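Glycosyl hydrolase, family 31/fibronectin type III domain protein (Clostridium perfringens, PDB 4UAP) binds N-acetylgalactosamine through a calcium-containing, beta-sandwich carbohydrate-binding module of family 32, probably helping the parent family 31 glycoside hydrolase to engage galacto-configured glycans. Local coordinates at residues Ser13-Met19 with Arg36-Trp41; Lys89-Val93 with Thr113-Glu117. All blocks are in the same frame, centred on the assembly; numbering follows the deposited sequence.

Contact 1: residues Ser13-Met19 with Arg36-Trp41. With NGA (2-acetamido-2-deoxy-beta-D-galactopyranose), chain C.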
loop_
_atom_site.group_PDB
_atom_site.type_symbol
_atom_site.label_atom_id
_atom_site.label_comp_id
_atom_site.label_asym_id
_atom_site.label_seq_id
_atom_site.Cartn_x
_atom_site.Cartn_y
_atom_site.Cartn_z
ATOM N N SER A 13 -1.227 14.059 4.838
ATOM C CA SER A 13 -2.402 14.844 5.203
ATOM C C SER A 13 -3.687 14.112 4.789
ATOM O O SER A 13 -4.780 14.525 5.168
ATOM C CB SER A 13 -2.354 16.253 4.587
ATOM O OG SER A 13 -2.635 16.234 3.202
ATOM N N GLN A 14 -3.554 13.017 4.035
ATOM C CA GLN A 14 -4.711 12.208 3.617
ATOM C C GLN A 14 -5.096 11.137 4.633
ATOM O O GLN A 14 -6.124 10.476 4.486
ATOM C CB GLN A 14 -4.438 11.507 2.287
ATOM C CG GLN A 14 -4.030 12.415 1.162
ATOM C CD GLN A 14 -5.092 13.421 0.835
ATOM O OE1 GLN A 14 -6.146 13.077 0.305
ATOM N NE2 GLN A 14 -4.827 14.676 1.156
ATOM N N LEU A 15 -4.266 10.962 5.650
ATOM C CA LEU A 15 -4.319 9.762 6.467
ATOM C C LEU A 15 -4.828 10.037 7.860
ATOM O O LEU A 15 -4.684 11.142 8.384
ATOM C CB LEU A 15 -2.930 9.118 6.553
ATOM C CG LEU A 15 -2.296 8.802 5.202
ATOM C CD1 LEU A 15 -0.916 8.151 5.400
ATOM C CD2 LEU A 15 -3.227 7.924 4.381
ATOM N N GLN A 16 -5.414 9.009 8.460
ATOM C CA GLN A 16 -5.949 9.110 9.807
ATOM C C GLN A 16 -4.817 9.224 10.815
ATOM O O GLN A 16 -3.805 8.525 10.710
ATOM C CB GLN A 16 -6.823 7.893 10.132
ATOM C CG GLN A 16 -7.384 7.882 11.555
ATOM C CD GLN A 16 -8.287 9.067 11.832
ATOM O OE1 GLN A 16 -8.914 9.620 10.919
ATOM N NE2 GLN A 16 -8.355 9.472 13.094
ATOM N N SER A 17 -4.996 10.099 11.800
ATOM C CA SER A 17 -3.991 10.297 12.842
ATOM C C SER A 17 -3.581 8.976 13.493
ATOM O O SER A 17 -4.430 8.189 13.899
ATOM C CB SER A 17 -4.528 11.264 13.905
ATOM O OG SER A 17 -3.577 11.463 14.934
ATOM N N GLY A 18 -2.280 8.729 13.604
ATOM C CA GLY A 18 -1.816 7.507 14.237
ATOM C C GLY A 18 -1.816 6.298 13.317
ATOM O O GLY A 18 -1.390 5.214 13.708
ATOM N N MET A 19 -2.282 6.497 12.089
ATOM C CA MET A 19 -2.409 5.431 11.099
ATOM C C MET A 19 -1.744 5.875 9.798
ATOM O O MET A 19 -2.324 5.768 8.718
ATOM C CB MET A 19 -3.893 5.082 10.872
ATOM C CG MET A 19 -4.674 4.841 12.179
ATOM S SD MET A 19 -6.398 4.280 11.971
ATOM C CE MET A 19 -6.127 2.591 11.487
ATOM N N ARG A 36 -2.595 -0.788 10.858
ATOM C CA ARG A 36 -2.916 -0.304 9.516
ATOM C C ARG A 36 -2.551 1.144 9.213
ATOM O O ARG A 36 -2.483 1.981 10.115
ATOM C CB ARG A 36 -4.422 -0.459 9.253
ATOM C CG ARG A 36 -4.982 -1.861 9.421
ATOM C CD ARG A 36 -6.357 -1.951 8.764
ATOM N NE ARG A 36 -7.191 -0.806 9.133
ATOM C CZ ARG A 36 -8.033 -0.779 10.163
ATOM N NH1 ARG A 36 -8.190 -1.849 10.946
ATOM N NH2 ARG A 36 -8.726 0.324 10.407
ATOM N N MET A 37 -2.335 1.412 7.924
ATOM C CA MET A 37 -2.434 2.749 7.345
ATOM C C MET A 37 -3.857 2.923 6.810
ATOM O O MET A 37 -4.323 2.105 6.011
ATOM C CB MET A 37 -1.415 2.945 6.210
ATOM C CG MET A 37 -1.403 4.363 5.585
ATOM S SD MET A 37 -0.987 4.443 3.815
ATOM C CE MET A 37 -2.565 3.925 3.168
ATOM N N ASP A 38 -4.539 3.977 7.255
ATOM C CA ASP A 38 -5.904 4.275 6.835
ATOM C C ASP A 38 -5.999 5.708 6.303
ATOM O O ASP A 38 -5.407 6.624 6.872
ATOM C CB ASP A 38 -6.894 4.131 8.004
ATOM C CG ASP A 38 -7.342 2.683 8.268
ATOM O OD1 ASP A 38 -6.658 1.707 7.877
ATOM O OD2 ASP A 38 -8.408 2.535 8.898
ATOM N N LEU A 39 -6.766 5.900 5.238
ATOM C CA LEU A 39 -7.223 7.230 4.859
ATOM C C LEU A 39 -8.028 7.803 6.028
ATOM O O LEU A 39 -8.571 7.037 6.828
ATOM C CB LEU A 39 -8.074 7.157 3.593
ATOM C CG LEU A 39 -7.554 7.939 2.390
ATOM C CD1 LEU A 39 -6.155 7.476 2.013
ATOM C CD2 LEU A 39 -8.524 7.817 1.212
ATOM N N LYS A 40 -8.113 9.128 6.132
ATOM C CA LYS A 40 -8.828 9.760 7.246
ATOM C C LYS A 40 -10.210 9.152 7.489
ATOM O O LYS A 40 -11.015 9.012 6.561
ATOM C CB LYS A 40 -8.988 11.266 7.008
ATOM C CG LYS A 40 -7.736 12.096 7.238
ATOM C CD LYS A 40 -8.047 13.585 7.071
ATOM C CE LYS A 40 -6.786 14.431 7.201
ATOM N NZ LYS A 40 -5.942 14.016 8.355
ATOM N N TRP A 41 -10.482 8.791 8.737
ATOM C CA TRP A 41 -11.807 8.278 9.088
ATOM C C TRP A 41 -12.866 9.368 8.988
ATOM O O TRP A 41 -12.586 10.543 9.231
ATOM C CB TRP A 41 -11.813 7.691 10.499
ATOM C CG TRP A 41 -11.024 6.426 10.640
ATOM C CD1 TRP A 41 -10.129 5.902 9.741
ATOM C CD2 TRP A 41 -11.049 5.531 11.753
ATOM N NE1 TRP A 41 -9.606 4.729 10.232
ATOM C CE2 TRP A 41 -10.154 4.479 11.464
ATOM C CE3 TRP A 41 -11.763 5.507 12.963
ATOM C CZ2 TRP A 41 -9.942 3.414 12.347
ATOM C CZ3 TRP A 41 -11.549 4.448 13.840
ATOM C CH2 TRP A 41 -10.645 3.416 13.526
HETATM C C1 NGA C . -15.295 2.790 9.961
HETATM C C2 NGA C . -14.384 1.617 10.309
HETATM C C3 NGA C . -12.966 2.114 10.502
HETATM C C4 NGA C . -12.560 2.922 9.276
HETATM C C5 NGA C . -13.497 4.124 9.155
HETATM C C6 NGA C . -13.257 5.046 7.966
HETATM C C7 NGA C . -15.107 -0.386 11.553
HETATM C C8 NGA C . -15.538 -0.925 12.887
HETATM N N2 NGA C . -14.841 0.926 11.516
HETATM O O1 NGA C . -16.480 2.266 9.411
HETATM O O3 NGA C . -12.147 0.989 10.712
HETATM O O4 NGA C . -12.675 2.098 8.136
HETATM O O5 NGA C . -14.802 3.661 8.971
HETATM O O6 NGA C . -14.280 6.037 7.915
HETATM O O7 NGA C . -15.016 -1.143 10.576
HETATM O O HOH W 1 -10.381 11.840 10.249
#
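Gln16 and Trp41 meet at about a right angle, the CG of the glutamine lying over the indole, 4.0 Å from the centroid of the five-membered ring and 15° off its normal, a CH-pi contact. Because CG stands anti to the backbone N (chi1 178°) and the chain bends at chi2, the amide turns back and Gln16 OE1 accepts the backbone N-H of Trp41 at 2.8 Å. A water donates to the same OE1 and to Trp41 O. Met19 SD approaches the indole obliquely, 3.7 Å from Trp41 CZ2, a Met-aromatic contact, while Met19 CE packs 3.4 Å from Asp38 CG.

The indole face opposite Gln16 carries the sugar, with NGA C4 3.5 Å above the ring plane; an aromatic platform under a galacto-configured pyranose is a recurrent device of carbohydrate-binding modules. Arg36 lines the same pocket, and Arg75 NH1 and Ile42 N hydrogen-bond the ligand.

At the edge of the indole, Asp38 OD2 takes Trp41 NE1 on its anti lone pair and Arg36 NH2 on its syn side, the latter at 2.7 Å. Arg36 NE reaches OD1, so the guanidinium grips the carboxylate side-on in a salt bridge, one nitrogen to each oxygen, and both flat groups lose rotational freedom. Arg36 NH1 turns to Asp33.

The backbones are joined by a single beta bridge, Leu15 with Leu39: Gln16 N donates to Asp38 O, nearly straight at 170°, and Lys40 N to Gln14 O. Lys40 NZ bonds Leu15 O from above its carbonyl plane. Further along, Asp38 N donates to the carbonyl O of Met19, which closes a type II turn begun at Gln16.

Contact 2: residues Lys89-Val93 with Thr113-Glu117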
loop_
_atom_site.group_PDB
_atom_site.type_symbol
_atom_site.label_atom_id
_atom_site.label_comp_id
_atom_site.label_asym_id
_atom_site.label_seq_id
_atom_site.Cartn_x
_atom_site.Cartn_y
_atom_site.Cartn_z
ATOM N N LYS A 89 -8.530 -1.903 -6.022
ATOM C CA LYS A 89 -7.796 -1.721 -7.271
ATOM C C LYS A 89 -6.515 -0.926 -7.044
ATOM O O LYS A 89 -6.503 0.074 -6.331
ATOM C CB LYS A 89 -8.673 -1.014 -8.305
ATOM C CG LYS A 89 -8.059 -0.881 -9.689
ATOM C CD LYS A 89 -9.127 -0.331 -10.634
ATOM C CE LYS A 89 -8.560 0.164 -11.943
ATOM N NZ LYS A 89 -9.667 0.694 -12.807
ATOM N N VAL A 90 -5.438 -1.370 -7.671
ATOM C CA VAL A 90 -4.127 -0.809 -7.404
ATOM C C VAL A 90 -3.317 -0.820 -8.676
ATOM O O VAL A 90 -3.532 -1.657 -9.555
ATOM C CB VAL A 90 -3.390 -1.611 -6.297
ATOM C CG1 VAL A 90 -3.068 -3.032 -6.771
ATOM C CG2 VAL A 90 -2.131 -0.878 -5.804
ATOM N N LYS A 91 -2.393 0.121 -8.786
ATOM C CA LYS A 91 -1.405 0.055 -9.846
ATOM C C LYS A 91 -0.040 0.310 -9.239
ATOM O O LYS A 91 0.072 0.794 -8.108
ATOM C CB LYS A 91 -1.705 1.070 -10.958
ATOM C CG LYS A 91 -1.642 2.528 -10.518
ATOM C CD LYS A 91 -1.695 3.476 -11.720
ATOM C CE LYS A 91 -1.507 4.917 -11.265
ATOM N NZ LYS A 91 -1.670 5.903 -12.369
ATOM N N ALA A 92 1.005 -0.004 -9.989
ATOM C CA ALA A 92 2.343 0.261 -9.496
ATOM C C ALA A 92 3.303 0.536 -10.645
ATOM O O ALA A 92 3.104 0.074 -11.773
ATOM C CB ALA A 92 2.839 -0.902 -8.650
ATOM N N VAL A 93 4.337 1.304 -10.331
ATOM C CA VAL A 93 5.373 1.688 -11.279
ATOM C C VAL A 93 6.710 1.573 -10.570
ATOM O O VAL A 93 6.815 1.918 -9.388
ATOM C CB VAL A 93 5.179 3.128 -11.788
ATOM C CG1 VAL A 93 6.304 3.517 -12.736
ATOM C CG2 VAL A 93 3.823 3.273 -12.472
ATOM N N THR A 113 -3.807 -11.052 0.472
ATOM C CA THR A 113 -2.606 -10.394 -0.043
ATOM C C THR A 113 -2.759 -10.106 -1.515
ATOM O O THR A 113 -3.458 -10.825 -2.234
ATOM C CB THR A 113 -1.323 -11.240 0.147
ATOM O OG1 THR A 113 -1.461 -12.483 -0.552
ATOM C CG2 THR A 113 -1.049 -11.507 1.622
ATOM N N THR A 114 -2.103 -9.039 -1.949
ATOM C CA THR A 114 -2.014 -8.700 -3.353
ATOM C C THR A 114 -0.537 -8.716 -3.672
ATOM O O THR A 114 0.226 -7.923 -3.119
ATOM C CB THR A 114 -2.634 -7.329 -3.655
ATOM O OG1 THR A 114 -4.047 -7.397 -3.418
ATOM C CG2 THR A 114 -2.376 -6.912 -5.110
ATOM N N VAL A 115 -0.130 -9.641 -4.531
ATOM C CA VAL A 115 1.288 -9.866 -4.769
ATOM C C VAL A 115 1.693 -9.443 -6.181
ATOM O O VAL A 115 1.101 -9.884 -7.168
ATOM C CB VAL A 115 1.656 -11.342 -4.537
ATOM C CG1 VAL A 115 3.148 -11.577 -4.788
ATOM C CG2 VAL A 115 1.294 -11.754 -3.112
ATOM N N TYR A 116 2.681 -8.553 -6.255
ATOM C CA TYR A 116 3.320 -8.189 -7.519
ATOM C C TYR A 116 4.567 -9.034 -7.694
ATOM O O TYR A 116 5.559 -8.837 -6.985
ATOM C CB TYR A 116 3.677 -6.694 -7.556
ATOM C CG TYR A 116 2.556 -5.791 -8.023
ATOM C CD1 TYR A 116 1.497 -5.461 -7.181
ATOM C CD2 TYR A 116 2.560 -5.258 -9.306
ATOM C CE1 TYR A 116 0.469 -4.620 -7.607
ATOM C CE2 TYR A 116 1.546 -4.424 -9.742
ATOM C CZ TYR A 116 0.498 -4.108 -8.891
ATOM O OH TYR A 116 -0.508 -3.275 -9.335
ATOM N N GLU A 117 4.511 -9.994 -8.612
ATOM C CA GLU A 117 5.667 -10.837 -8.877
ATOM C C GLU A 117 6.598 -10.102 -9.823
ATOM O O GLU A 117 6.204 -9.750 -10.940
ATOM C CB GLU A 117 5.251 -12.185 -9.467
ATOM C CG GLU A 117 4.417 -13.048 -8.532
ATOM C CD GLU A 117 5.232 -13.605 -7.383
ATOM O OE1 GLU A 117 6.461 -13.389 -7.365
ATOM O OE2 GLU A 117 4.645 -14.266 -6.499
#
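Tyr116 makes most of the apolar contact, its ring reaching across to Val90 and Ala92. Ala92 CB sits over one face, 4.3 Å from the ring centroid and 26° off the normal, in CH-pi geometry, with CE2 of Tyr116 its nearest ring atom at 3.9 Å. Val90 instead comes at the edge and in the ring plane, its CG1 4.0 Å from Tyr116 CE1. That methyl is placed between the backbone N and the carbonyl carbon (chi1 66°), which brings it also within 3.6 Å of Tyr116 OH. A lighter methyl contact joins Val90 CG1 to Thr114 CG2 at 4.3 Å.

The two strands belong to different sheets of the beta-sandwich: 87-96 runs between 125-133 and 99-106 in one, and 113-118 pairs with 64-74 in the other. Their axes pass 10.0 Å apart at closest, and their N-to-C directions differ by 27°, so this is face-to-face sheet packing, with Val90, Ala92, Thr114 and Tyr116 all pointing inward. Phe70 stacks on the Tyr116 ring, and Lys106 adds a cation-pi contact.

Polar groups find their partners elsewhere. Tyr116 OH lies 3.5 Å from Lys91 CA as it passes the strand, but its hydrogen bond goes to Gly104 O, on the neighbouring strand 99-106. Thr114 OG1 likewise pairs with Asn74, so these buried hydroxyls are satisfied from other strands.

Contact 1 is partly buried at the loop end that holds the sugar, whereas contact 2 lies in the buried interior; they sit on opposite sides of the chain's centre, with centres 20 Å apart and nearest atoms about 10 Å apart. Chemistry follows place: 589 Å² is buried in contact 1, with five hydrogen bonds between its segments, against 163 Å² of mainly apolar contact in contact 2. Both nevertheless reach the same antiparallel sheet, 37-38 pairing with 141-149 and 113-118 with 64-74. Each centres on an aromatic ring: Trp41 offers one face to ligand, while Tyr116 is enclosed by protein between the sheets.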